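PDB 4L6D: 5-carboxyvanillate decarboxylase from Sphingomonas paucimobilis, which catalyses the decarboxylation of 5-carboxyvanillate to vanillate, using a manganese-containing active site of the amidohydrolase type. Local coordinates for the interface of chains A and B. Residues are numbered along the deposited sequence; one frame, centred on the assembly and turned at random. Chains: chain A/B, 5-carboxyvanillate decarboxylase.

Contact 1: the interface of chains A and B. Residues chain A 273-276; chain B 237.
A:Glu275 lies over the indole of B:Trp237, where a short loop of one subunit meets the start of helix 236-249 of the other. The tryptophan holds its CG opposite its backbone N (chi1 -167°), which lays the indole against the loop. From CB outward, the glutamate follows the benzo part of the ring system. CB comes down over CZ2 of B:Trp237 at 3.6 Å, and CG passes above CH2 of the tryptophan at 3.9 Å. With the chain extended beyond CG (chi2 169°), the carboxylate stays beside the indole, its plane tilted 33° from the ring. Of the tip atoms, CD is 3.6 Å from CH2 of the tryptophan, and OE1 meets CH2 and CZ2 at a similar range. The glutamate's backbone works on the same face: its carbonyl O stands above the pyrrole part, 3.5 Å from NE1 of B:Trp237, and its N lies over the rim near CE3. A:Gly273 comes to the rim, its O 3.2 Å from CE3 of B:Trp237. A:Val274 adds a looser touch through CA. Loop backbone and glutamate stem thus form a shallow seat for one large aromatic side chain, which probably helps to register the two subunits in the dimeric assembly.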
# COMPACT_ATOMS: atom_id res chain seq x y z
N GLY A 273 8.07 -1.16 -13.45
CA GLY A 273 6.79 -1.83 -13.31
C GLY A 273 5.56 -0.95 -13.16
O GLY A 273 4.48 -1.47 -12.89
N VAL A 274 5.72 0.36 -13.34
CA VAL A 274 4.59 1.29 -13.25
C VAL A 274 4.67 2.25 -14.43
O VAL A 274 5.07 3.42 -14.31
CB VAL A 274 4.57 2.06 -11.91
CG1 VAL A 274 3.33 2.96 -11.82
CG2 VAL A 274 4.60 1.07 -10.75
N GLU A 275 4.30 1.73 -15.60
CA GLU A 275 4.37 2.49 -16.84
C GLU A 275 3.08 3.27 -17.04
O GLU A 275 2.33 3.05 -17.98
CB GLU A 275 4.69 1.53 -18.00
CG GLU A 275 6.04 0.85 -17.75
CD GLU A 275 6.35 -0.32 -18.68
OE1 GLU A 275 5.68 -0.48 -19.72
OE2 GLU A 275 7.30 -1.08 -18.34
N SER A 276 2.84 4.19 -16.10
CA SER A 276 1.65 5.02 -16.09
C SER A 276 2.03 6.49 -16.15
O SER A 276 2.67 7.01 -15.25
CB SER A 276 0.87 4.78 -14.79
OG SER A 276 -0.09 5.81 -14.59
N TRP B 237 -2.00 -0.00 -12.79
CA TRP B 237 -1.24 -0.48 -13.94
C TRP B 237 -0.48 -1.77 -13.59
O TRP B 237 -0.46 -2.72 -14.38
CB TRP B 237 -0.27 0.61 -14.47
CG TRP B 237 0.27 0.27 -15.81
CD1 TRP B 237 -0.26 0.62 -17.03
CD2 TRP B 237 1.42 -0.54 -16.09
NE1 TRP B 237 0.50 0.08 -18.04
CE2 TRP B 237 1.53 -0.63 -17.50
CE3 TRP B 237 2.37 -1.19 -15.30
CZ2 TRP B 237 2.55 -1.34 -18.12
CZ3 TRP B 237 3.38 -1.90 -15.92
CH2 TRP B 237 3.46 -1.98 -17.31

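Contact 2: the interface of chains A and B. Residues chain A 207-208, 211, 246, 252; chain B 189, 191, 195.
Aliphatic packing dominates the meeting of A:Leu211 with B:Met191 and B:Ile195. The leucine, at the end of helix 197-211, touches CG of B:Met191 with CD1 at 3.7 Å, the two side chains slanting across one another. Its methyl groups also reach toward B:Ile195, tip to tip, with CD2 4.0 Å from CD1 of the isoleucine. The same CD1 of B:Ile195 lies 3.8 Å from CB of A:Ala246, linking helix 236-249 to the apolar patch. Thioether contacts form a second group. B:Met191 turns at its last torsion (chi3 61°), which swings CE toward the helix, where it meets CG of A:Arg208 at 3.7 Å and CG1 of A:Val207 at 3.9 Å. The arginine therefore contributes its aliphatic stem, crossing the methionine at about a right angle. A third group centres on B:Tyr189. Its backbone O faces the methyl of A:Ala246 at 3.5 Å and that of A:Ala252 slightly farther off, while its CB rests against CB of A:Leu211. The phenol ring passes by A:Arg208, with CE2 4.0 Å from its backbone O and loosely offset over the guanidinium; SD of B:Met191, in the same chain, sits in the ring plane at its edge. Together a loop stretch of one subunit packs on two helices and a loop residue of the other, probably steadying the dimer away from its centre.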
# COMPACT_ATOMS: atom_id res chain seq x y z
N VAL A 207 8.40 2.55 5.61
CA VAL A 207 7.64 3.34 6.57
C VAL A 207 8.17 3.12 8.00
O VAL A 207 8.29 4.08 8.77
CB VAL A 207 6.13 3.05 6.46
CG1 VAL A 207 5.36 3.68 7.63
CG2 VAL A 207 5.60 3.58 5.14
N ARG A 208 8.50 1.88 8.34
CA ARG A 208 9.10 1.60 9.64
C ARG A 208 10.42 2.36 9.79
O ARG A 208 10.70 2.92 10.85
CB ARG A 208 9.36 0.10 9.84
CG ARG A 208 8.10 -0.76 9.93
CD ARG A 208 8.47 -2.25 10.11
NE ARG A 208 9.13 -2.46 11.39
CZ ARG A 208 8.52 -2.87 12.50
NH1 ARG A 208 7.23 -3.20 12.47
NH2 ARG A 208 9.20 -2.98 13.63
N LEU A 211 9.46 6.14 10.39
CA LEU A 211 8.82 6.39 11.68
C LEU A 211 9.72 6.09 12.88
O LEU A 211 9.53 6.68 13.94
CB LEU A 211 7.50 5.63 11.80
CG LEU A 211 6.40 6.09 10.83
CD1 LEU A 211 5.13 5.28 11.06
CD2 LEU A 211 6.11 7.58 10.96
N ALA A 246 0.44 9.09 16.17
CA ALA A 246 1.45 8.05 16.34
C ALA A 246 2.43 8.39 17.48
O ALA A 246 2.78 7.52 18.27
CB ALA A 246 2.20 7.80 15.04
N ALA A 252 5.45 6.21 18.88
CA ALA A 252 6.37 6.60 17.81
C ALA A 252 7.28 7.69 18.36
O ALA A 252 6.82 8.59 19.06
CB ALA A 252 5.60 7.10 16.59
N TYR B 189 5.32 2.05 16.59
CA TYR B 189 5.22 3.42 16.07
C TYR B 189 3.79 3.81 15.69
O TYR B 189 3.59 4.64 14.80
CB TYR B 189 6.16 3.63 14.87
CG TYR B 189 7.49 2.90 14.99
CD1 TYR B 189 8.33 3.11 16.08
CD2 TYR B 189 7.91 2.01 14.01
CE1 TYR B 189 9.54 2.44 16.20
CE2 TYR B 189 9.11 1.33 14.12
CZ TYR B 189 9.93 1.55 15.22
OH TYR B 189 11.13 0.88 15.34
N MET B 191 1.63 2.10 14.14
CA MET B 191 1.29 1.65 12.80
C MET B 191 0.04 0.77 12.74
O MET B 191 -0.43 0.44 11.65
CB MET B 191 2.48 0.96 12.14
CG MET B 191 3.60 1.95 11.85
SD MET B 191 5.13 1.22 11.25
CE MET B 191 4.57 0.44 9.74
N ILE B 195 -2.30 5.76 10.36
CA ILE B 195 -1.02 6.16 9.76
C ILE B 195 -0.47 5.12 8.76
O ILE B 195 0.22 5.49 7.82
CB ILE B 195 0.03 6.54 10.83
CG1 ILE B 195 1.16 7.38 10.21
CG2 ILE B 195 0.59 5.29 11.54
CD1 ILE B 195 2.16 7.91 11.23

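Contact 3: the interface of chains A and B. Residues chain A 231, 234, 279, 282; chain B 231, 234, 279, 282.
A:Ala231 has a left-handed backbone (phi 69°) just before the 3-10 helix 232-235 that presents A:Phe234 to its symmetry mate, whereas A:Ala279 and A:Tyr282 share one face of helix 277-287. A chi1 of -158° puts CG of A:Phe234 roughly opposite its backbone N and sends the ring across to B:Phe234. The two phenylalanines slide past each other in opposite directions, with CD1 of A:Phe234 and CD1 of B:Phe234 3.4 Å apart and the CB of each lying over the rim of the other's ring. On one flank, CD2 of A:Phe234 meets CA of B:Ala231 at 3.7 Å. On the other, its CE1 approaches CD2 of B:Tyr282 at 3.6 Å in an edge-to-face pair whose planes stand 71° apart. CD1 of A:Phe234 also lies over a face of A:Tyr282, which ties this intrachain pair to the pairs across the interface. The tyrosine's CD1/CE1 edge points at the start of the partner's helix 277-287: CE1 of A:Tyr282 lies 3.5 Å from the backbone N of B:Ala279, which is in the ring plane. Replacing A:Phe234 by an alanine would probably open a gap at the centre, leaving B:Phe234 without its opposing ring and B:Tyr282 without its edge-to-face partner. The cluster straddles the two-fold axis, where 3-10 helices and helices 277-287 meet from both subunits; in the amidohydrolase fold, helices surround the barrel.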
# COMPACT_ATOMS: atom_id res chain seq x y z
N ALA A 231 4.34 3.03 -3.81
CA ALA A 231 3.13 3.81 -3.50
C ALA A 231 3.23 4.77 -2.32
O ALA A 231 2.28 5.49 -2.04
CB ALA A 231 1.88 2.93 -3.37
N PHE A 234 1.95 8.28 -2.78
CA PHE A 234 0.51 8.50 -2.77
C PHE A 234 0.01 8.76 -1.36
O PHE A 234 -0.99 9.46 -1.18
CB PHE A 234 -0.23 7.29 -3.38
CG PHE A 234 -1.61 7.61 -3.89
CD1 PHE A 234 -1.77 8.46 -4.97
CD2 PHE A 234 -2.74 7.05 -3.31
CE1 PHE A 234 -3.03 8.76 -5.47
CE2 PHE A 234 -4.02 7.34 -3.81
CZ PHE A 234 -4.15 8.19 -4.89
N ALA A 279 0.60 8.28 -13.03
CA ALA A 279 1.33 8.05 -11.79
C ALA A 279 2.66 8.78 -11.84
O ALA A 279 3.15 9.27 -10.82
CB ALA A 279 1.55 6.55 -11.55
N TYR A 282 1.93 12.48 -11.18
CA TYR A 282 1.65 12.65 -9.76
C TYR A 282 2.96 12.65 -8.94
O TYR A 282 3.17 13.50 -8.07
CB TYR A 282 0.71 11.52 -9.25
CG TYR A 282 0.61 11.54 -7.74
CD1 TYR A 282 -0.34 12.33 -7.11
CD2 TYR A 282 1.51 10.84 -6.95
CE1 TYR A 282 -0.40 12.41 -5.73
CE2 TYR A 282 1.47 10.91 -5.57
CZ TYR A 282 0.52 11.70 -4.97
OH TYR A 282 0.46 11.79 -3.60
N ALA B 231 -5.23 3.61 -1.67
CA ALA B 231 -4.13 3.64 -2.65
C ALA B 231 -4.25 2.67 -3.82
O ALA B 231 -3.38 2.68 -4.70
CB ALA B 231 -2.74 3.51 -2.00
N PHE B 234 -3.58 3.95 -7.24
CA PHE B 234 -2.19 4.19 -7.63
C PHE B 234 -1.54 2.96 -8.26
O PHE B 234 -0.62 3.08 -9.07
CB PHE B 234 -1.37 4.69 -6.43
CG PHE B 234 -0.13 5.44 -6.81
CD1 PHE B 234 -0.21 6.68 -7.41
CD2 PHE B 234 1.12 4.91 -6.53
CE1 PHE B 234 0.93 7.38 -7.76
CE2 PHE B 234 2.28 5.62 -6.87
CZ PHE B 234 2.18 6.85 -7.48
N ALA B 279 -3.46 14.07 -5.26
CA ALA B 279 -4.02 12.72 -5.23
C ALA B 279 -5.45 12.69 -5.71
O ALA B 279 -5.88 11.71 -6.33
CB ALA B 279 -3.91 12.12 -3.83
N TYR B 282 -5.23 12.88 -9.56
CA TYR B 282 -4.80 11.59 -10.06
C TYR B 282 -6.00 10.63 -10.09
O TYR B 282 -6.22 9.93 -11.08
CB TYR B 282 -3.67 11.00 -9.18
CG TYR B 282 -3.37 9.57 -9.56
CD1 TYR B 282 -2.45 9.26 -10.56
CD2 TYR B 282 -4.06 8.51 -8.95
CE1 TYR B 282 -2.22 7.95 -10.94
CE2 TYR B 282 -3.84 7.21 -9.32
CZ TYR B 282 -2.92 6.93 -10.32
OH TYR B 282 -2.72 5.63 -10.70

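Measured between the centres of their C-alpha atoms, contact 3 lies about 11 Å from contact 1 and about 20 Å from contact 2, while contacts 1 and 2 are about 28 Å apart. The 3-10 helix 232-235 of contact 3 runs directly into helix 236-249, whose beginning serves contact 1 and whose far part serves contact 2; the loop of contact 1 leads into helix 277-287 of contact 3. Because the two-fold repeats contacts 1 and 2 with the chains exchanged, an axial aromatic core is flanked by paired outer grips, consistent with a stable dimer, although the structure alone does not establish the solution state.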